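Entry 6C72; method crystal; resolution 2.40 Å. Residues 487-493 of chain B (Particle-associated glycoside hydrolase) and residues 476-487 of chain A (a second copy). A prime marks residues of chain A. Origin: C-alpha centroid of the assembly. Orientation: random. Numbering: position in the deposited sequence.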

ATOM      1  N   ASN B 487       6.492  45.022  -9.594  1.00 32.59           N
ATOM      2  CA  ASN B 487       7.595  44.097  -9.798  1.00 33.91           C
ATOM      3  C   ASN B 487       8.905  44.791  -9.476  1.00 32.98           C
ATOM      4  O   ASN B 487       9.128  45.939  -9.880  1.00 31.91           O
ATOM      5  CB  ASN B 487       7.646  43.610 -11.242  1.00 35.82           C
ATOM      6  CG  ASN B 487       6.566  42.606 -11.561  1.00 37.22           C
ATOM      7  OD1 ASN B 487       6.753  41.397 -11.395  1.00 37.95           O
ATOM      8  ND2 ASN B 487       5.410  43.102 -12.016  1.00 36.97           N
ATOM      9  N   THR B 488       9.791  44.099  -8.778  1.00 39.78           N
ATOM     10  CA  THR B 488      11.076  44.697  -8.454  1.00 39.23           C
ATOM     11  C   THR B 488      12.211  43.744  -8.800  1.00 40.85           C
ATOM     12  O   THR B 488      12.118  42.539  -8.560  1.00 41.04           O
ATOM     13  CB  THR B 488      11.134  45.146  -6.984  1.00 37.01           C
ATOM     14  OG1 THR B 488      12.459  45.595  -6.678  1.00 36.81           O
ATOM     15  CG2 THR B 488      10.735  44.042  -6.042  1.00 35.92           C
ATOM     16  N   GLU B 489      13.242  44.285  -9.439  1.00 33.58           N
ATOM     17  CA  GLU B 489      14.482  43.581  -9.720  1.00 35.29           C
ATOM     18  C   GLU B 489      15.658  44.437  -9.250  1.00 34.67           C
ATOM     19  O   GLU B 489      15.511  45.622  -8.953  1.00 32.97           O
ATOM     20  CB  GLU B 489      14.593  43.253 -11.205  1.00 37.62           C
ATOM     21  CG  GLU B 489      13.644  42.169 -11.653  1.00 38.26           C
ATOM     22  CD  GLU B 489      13.728  41.938 -13.151  1.00 39.88           C
ATOM     23  OE1 GLU B 489      13.848  42.927 -13.897  1.00 40.41           O
ATOM     24  OE2 GLU B 489      13.702  40.774 -13.584  1.00 39.64           O
ATOM     25  N   ILE B 490      16.839  43.835  -9.173  1.00 29.37           N
ATOM     26  CA  ILE B 490      17.990  44.526  -8.606  1.00 29.49           C
ATOM     27  C   ILE B 490      19.256  44.020  -9.296  1.00 29.83           C
ATOM     28  O   ILE B 490      19.377  42.834  -9.616  1.00 29.94           O
ATOM     29  CB  ILE B 490      18.025  44.343  -7.069  1.00 29.37           C
ATOM     30  CG1 ILE B 490      18.914  45.391  -6.412  1.00 29.47           C
ATOM     31  CG2 ILE B 490      18.474  42.946  -6.687  1.00 29.48           C
ATOM     32  CD1 ILE B 490      18.792  45.399  -4.881  1.00 29.38           C
ATOM     33  N   ARG B 491      20.187  44.935  -9.569  1.00 32.22           N
ATOM     34  CA  ARG B 491      21.419  44.578 -10.257  1.00 34.99           C
ATOM     35  C   ARG B 491      22.603  45.310  -9.637  1.00 34.78           C
ATOM     36  O   ARG B 491      22.463  46.359  -9.003  1.00 32.46           O
ATOM     37  CB  ARG B 491      21.350  44.874 -11.769  1.00 37.05           C
ATOM     38  CG  ARG B 491      20.349  44.016 -12.571  1.00 37.56           C
ATOM     39  CD  ARG B 491      20.729  42.530 -12.646  1.00 37.58           C
ATOM     40  NE  ARG B 491      19.778  41.767 -13.459  1.00 36.76           N
ATOM     41  CZ  ARG B 491      18.648  41.245 -12.991  1.00 35.53           C
ATOM     42  NH1 ARG B 491      18.329  41.402 -11.713  1.00 34.44           N
ATOM     43  NH2 ARG B 491      17.831  40.569 -13.791  1.00 34.70           N
ATOM     44  N   ASN B 492      23.770  44.703  -9.808  1.00 32.21           N
ATOM     45  CA  ASN B 492      25.058  45.264  -9.438  1.00 32.75           C
ATOM     46  C   ASN B 492      25.722  45.837 -10.685  1.00 35.28           C
ATOM     47  O   ASN B 492      25.764  45.177 -11.730  1.00 37.17           O
ATOM     48  CB  ASN B 492      25.930  44.164  -8.831  1.00 32.76           C
ATOM     49  CG  ASN B 492      27.279  44.653  -8.346  1.00 33.29           C
ATOM     50  OD1 ASN B 492      28.020  45.316  -9.064  1.00 35.59           O
ATOM     51  ND2 ASN B 492      27.627  44.267  -7.127  1.00 31.98           N
ATOM     52  N   PHE B 493      26.272  47.042 -10.570  1.00 40.83           N
ATOM     53  CA  PHE B 493      26.943  47.692 -11.690  1.00 42.61           C
ATOM     54  C   PHE B 493      28.331  48.147 -11.284  1.00 43.62           C
ATOM     55  O   PHE B 493      28.514  48.681 -10.185  1.00 40.97           O
ATOM     56  CB  PHE B 493      26.138  48.879 -12.215  1.00 37.91           C
ATOM     57  CG  PHE B 493      24.990  48.473 -13.080  1.00 37.14           C
ATOM     58  CD1 PHE B 493      25.198  48.130 -14.407  1.00 37.63           C
ATOM     59  CD2 PHE B 493      23.711  48.396 -12.564  1.00 35.14           C
ATOM     60  CE1 PHE B 493      24.144  47.740 -15.203  1.00 36.28           C
ATOM     61  CE2 PHE B 493      22.654  48.000 -13.363  1.00 34.60           C
ATOM     62  CZ  PHE B 493      22.873  47.675 -14.679  1.00 35.18           C
TER
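Chain A, residues 476-487: GVKSPINDAYFN

Residues 476′-487′ of chain A form a hairpin. Strand 476′-478′ leads into a type I turn from Ser479′ to Asn482′, and the chain returns through Asp483′ and Ala484′ into strand 485′-487′. Backbone hydrogen bonds tie the two arms: Val477′ N to Phe486′ O at 3.0 Å, Phe486′ N to Val477′ O at 2.9 Å, and Ser479′ N to Ala484′ O at 2.9 Å. Gly476′ adopts phi/psi of 157/-154, where a CB would be jammed against the preceding carbonyl oxygen, so glycine suits the position. The hairpin lies on the extended strand 487-493 of chain B. Strand 476′-478′ runs in broadly the same direction as that strand, at a signed crossing angle of -44° and a closest axial approach of 6.3 Å. Farther along, the CA atoms of Arg491 and Ser479′ are 5.5 Å apart, and those of Asn492 and Ala484′ 5.2 Å.

The apolar contact centres on Ile490, whose CB points toward chain A. Its branched side chain reaches several neighbours: CG2 lies 4.2 Å from both Val477′ CG1 and Ala484′ CB, while CD1 packs 3.6 Å from Phe486′ CB. The small methyl of Ala484′ suits a place where the backbones are close: its CB lies 3.6 Å from Asn492 N. At the N-terminal side of Ile490, the backbone also takes part: Thr488 O is in van der Waals contact with Val477′ CG2 at 3.7 Å.

One direct hydrogen bond joins the stretches: Asn492 ND2 donates to Asp483′ O at 2.6 Å. The amide suits this place because it can supply an N-H to a carbonyl oxygen of the loop.

Arg491 starts out pointing away, but its long side chain brings its end back. NH1 donates to Ile490 O at 2.7 Å, and Pro480′ CD lies over one face of the guanidinium, 3.3 Å from Arg491 NH1. The flat group can thus pack against the proline ring while NH1 serves polar partners.

Three waters bridge polar groups of the two stretches. Water 1 accepts from Ile490 N at 3.0 Å and Arg491 NH1 at 2.9 Å, and lies within hydrogen-bonding distance, 2.8 Å, of Lys478′ O. Water 2 accepts from Asn492 N at 3.0 Å, donates to Asp483′ OD1 at 2.8 Å, and is hydrogen-bonded to Ser479′ OG at 2.6 Å. That same Ser479′ OG accepts from Ile481′ N at 3.1 Å, so the serine both braces the turn and meets the interface. Water 3 donates to Asp483′ OD2 at 2.9 Å and Asn492 O at 3.2 Å. The carboxylate of Asp483′, with two acceptor oxygens, therefore engages a separate water through each.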

ATOM      1  N   GLY A 476      12.767  40.267   0.530  1.00 31.29           N
ATOM      2  CA  GLY A 476      13.578  41.010  -0.418  1.00 31.00           C
ATOM      3  C   GLY A 476      13.746  40.291  -1.749  1.00 31.39           C
ATOM      4  O   GLY A 476      12.900  39.492  -2.155  1.00 31.60           O
ATOM      5  N   VAL A 477      14.851  40.624  -2.416  1.00 31.39           N
ATOM      6  CA  VAL A 477      15.075  40.229  -3.799  1.00 31.58           C
ATOM      7  C   VAL A 477      16.571  40.309  -4.041  1.00 31.86           C
ATOM      8  O   VAL A 477      17.280  41.070  -3.377  1.00 31.71           O
ATOM      9  CB  VAL A 477      14.272  41.145  -4.762  1.00 31.03           C
ATOM     10  CG1 VAL A 477      14.790  42.577  -4.695  1.00 30.49           C
ATOM     11  CG2 VAL A 477      14.305  40.625  -6.202  1.00 31.28           C
ATOM     12  N   LYS A 478      17.056  39.529  -4.999  1.00 34.92           N
ATOM     13  CA  LYS A 478      18.478  39.499  -5.300  1.00 35.20           C
ATOM     14  C   LYS A 478      18.688  39.403  -6.802  1.00 35.12           C
ATOM     15  O   LYS A 478      17.771  39.088  -7.569  1.00 35.03           O
ATOM     16  CB  LYS A 478      19.182  38.324  -4.618  1.00 35.82           C
ATOM     17  CG  LYS A 478      18.876  36.980  -5.269  1.00 36.04           C
ATOM     18  CD  LYS A 478      19.751  35.893  -4.686  1.00 36.46           C
ATOM     19  CE  LYS A 478      19.523  34.571  -5.394  1.00 36.53           C
ATOM     20  NZ  LYS A 478      19.895  34.615  -6.846  1.00 36.47           N
ATOM     21  N   SER A 479      19.907  39.663  -7.208  1.00 31.66           N
ATOM     22  CA  SER A 479      20.310  39.500  -8.587  1.00 31.63           C
ATOM     23  C   SER A 479      20.521  38.022  -8.906  1.00 32.08           C
ATOM     24  O   SER A 479      20.951  37.253  -8.039  1.00 32.44           O
ATOM     25  CB  SER A 479      21.597  40.260  -8.843  1.00 31.53           C
ATOM     26  OG  SER A 479      22.154  39.887 -10.086  1.00 31.60           O
ATOM     27  N   PRO A 480      20.245  37.609 -10.152  1.00 41.39           N
ATOM     28  CA  PRO A 480      20.561  36.229 -10.562  1.00 41.74           C
ATOM     29  C   PRO A 480      22.041  35.907 -10.493  1.00 41.98           C
ATOM     30  O   PRO A 480      22.396  34.726 -10.411  1.00 42.25           O
ATOM     31  CB  PRO A 480      20.051  36.164 -12.012  1.00 41.57           C
ATOM     32  CG  PRO A 480      19.068  37.280 -12.142  1.00 41.18           C
ATOM     33  CD  PRO A 480      19.584  38.364 -11.233  1.00 40.99           C
ATOM     34  N   ILE A 481      22.912  36.919 -10.562  1.00 54.19           N
ATOM     35  CA  ILE A 481      24.357  36.735 -10.440  1.00 54.41           C
ATOM     36  C   ILE A 481      24.819  36.659  -8.994  1.00 54.65           C
ATOM     37  O   ILE A 481      26.007  36.417  -8.747  1.00 54.85           O
ATOM     38  CB  ILE A 481      25.085  37.877 -11.178  1.00 54.14           C
ATOM     39  CG1 ILE A 481      24.458  38.097 -12.550  1.00 53.84           C
ATOM     40  CG2 ILE A 481      26.557  37.564 -11.385  1.00 54.34           C
ATOM     41  CD1 ILE A 481      24.581  36.896 -13.455  1.00 54.04           C
ATOM     42  N   ASN A 482      23.925  36.884  -8.030  1.00 39.20           N
ATOM     43  CA  ASN A 482      24.272  36.859  -6.599  1.00 39.42           C
ATOM     44  C   ASN A 482      25.325  37.905  -6.242  1.00 39.40           C
ATOM     45  O   ASN A 482      26.231  37.648  -5.448  1.00 39.67           O
ATOM     46  CB  ASN A 482      24.745  35.483  -6.121  1.00 39.70           C
ATOM     47  CG  ASN A 482      23.723  34.410  -6.327  1.00 39.68           C
ATOM     48  OD1 ASN A 482      22.527  34.680  -6.377  1.00 39.53           O
ATOM     49  ND2 ASN A 482      24.176  33.163  -6.326  1.00 39.78           N
ATOM     50  N   ASP A 483      25.244  39.080  -6.856  1.00 34.68           N
ATOM     51  CA  ASP A 483      26.112  40.178  -6.448  1.00 34.58           C
ATOM     52  C   ASP A 483      25.315  41.444  -6.164  1.00 34.09           C
ATOM     53  O   ASP A 483      25.862  42.543  -6.246  1.00 33.82           O
ATOM     54  CB  ASP A 483      27.192  40.444  -7.493  1.00 34.51           C
ATOM     55  CG  ASP A 483      26.625  40.799  -8.841  1.00 34.10           C
ATOM     56  OD1 ASP A 483      25.392  40.737  -9.023  1.00 33.90           O
ATOM     57  OD2 ASP A 483      27.427  41.140  -9.732  1.00 34.00           O
ATOM     58  N   ALA A 484      24.025  41.315  -5.881  1.00 27.31           N
ATOM     59  CA  ALA A 484      23.186  42.447  -5.520  1.00 26.65           C
ATOM     60  C   ALA A 484      22.044  41.931  -4.660  1.00 26.69           C
ATOM     61  O   ALA A 484      21.402  40.935  -5.021  1.00 26.92           O
ATOM     62  CB  ALA A 484      22.648  43.172  -6.766  1.00 26.81           C
ATOM     63  N   TYR A 485      21.822  42.577  -3.511  1.00 29.89           N
ATOM     64  CA  TYR A 485      20.844  42.101  -2.543  1.00 29.99           C
ATOM     65  C   TYR A 485      20.035  43.248  -1.961  1.00 29.12           C
ATOM     66  O   TYR A 485      20.554  44.346  -1.731  1.00 28.61           O
ATOM     67  CB  TYR A 485      21.521  41.324  -1.406  1.00 30.78           C
ATOM     68  CG  TYR A 485      22.230  40.093  -1.886  1.00 31.34           C
ATOM     69  CD1 TYR A 485      23.521  40.163  -2.384  1.00 31.49           C
ATOM     70  CD2 TYR A 485      21.603  38.853  -1.853  1.00 31.55           C
ATOM     71  CE1 TYR A 485      24.169  39.034  -2.848  1.00 31.79           C
ATOM     72  CE2 TYR A 485      22.246  37.715  -2.297  1.00 31.81           C
ATOM     73  CZ  TYR A 485      23.531  37.809  -2.789  1.00 31.92           C
ATOM     74  OH  TYR A 485      24.177  36.674  -3.232  1.00 32.09           O
ATOM     75  N   PHE A 486      18.757  42.974  -1.729  1.00 31.00           N
ATOM     76  CA  PHE A 486      17.853  43.876  -1.031  1.00 30.15           C
ATOM     77  C   PHE A 486      17.141  43.056   0.037  1.00 30.44           C
ATOM     78  O   PHE A 486      16.418  42.112  -0.288  1.00 30.86           O
ATOM     79  CB  PHE A 486      16.866  44.524  -2.004  1.00 29.60           C
ATOM     80  CG  PHE A 486      15.844  45.395  -1.346  1.00 28.92           C
ATOM     81  CD1 PHE A 486      14.659  44.859  -0.885  1.00 29.02           C
ATOM     82  CD2 PHE A 486      16.059  46.750  -1.201  1.00 28.28           C
ATOM     83  CE1 PHE A 486      13.710  45.650  -0.284  1.00 28.61           C
ATOM     84  CE2 PHE A 486      15.112  47.560  -0.594  1.00 27.86           C
ATOM     85  CZ  PHE A 486      13.939  47.012  -0.129  1.00 28.08           C
ATOM     86  N   ASN A 487      17.383  43.377   1.303  1.00 31.84           N
ATOM     87  CA  ASN A 487      16.756  42.693   2.424  1.00 32.02           C
ATOM     88  C   ASN A 487      16.100  43.711   3.330  1.00 31.01           C
ATOM     89  O   ASN A 487      16.674  44.765   3.624  1.00 30.42           O
ATOM     90  CB  ASN A 487      17.741  41.864   3.242  1.00 32.90           C
ATOM     91  CG  ASN A 487      18.136  40.594   2.538  1.00 34.14           C
ATOM     92  OD1 ASN A 487      17.446  39.579   2.650  1.00 34.21           O
ATOM     93  ND2 ASN A 487      19.245  40.637   1.795  1.00 34.64           N
TER
HETATM   94  O   HOH W   1      16.687  40.858  -9.386  1.00 32.64           O
HETATM   95  O   HOH W   2      23.585  41.933 -10.823  1.00 32.97           O
HETATM   96  O   HOH W   3      27.054  42.357 -12.382  1.00 32.89           O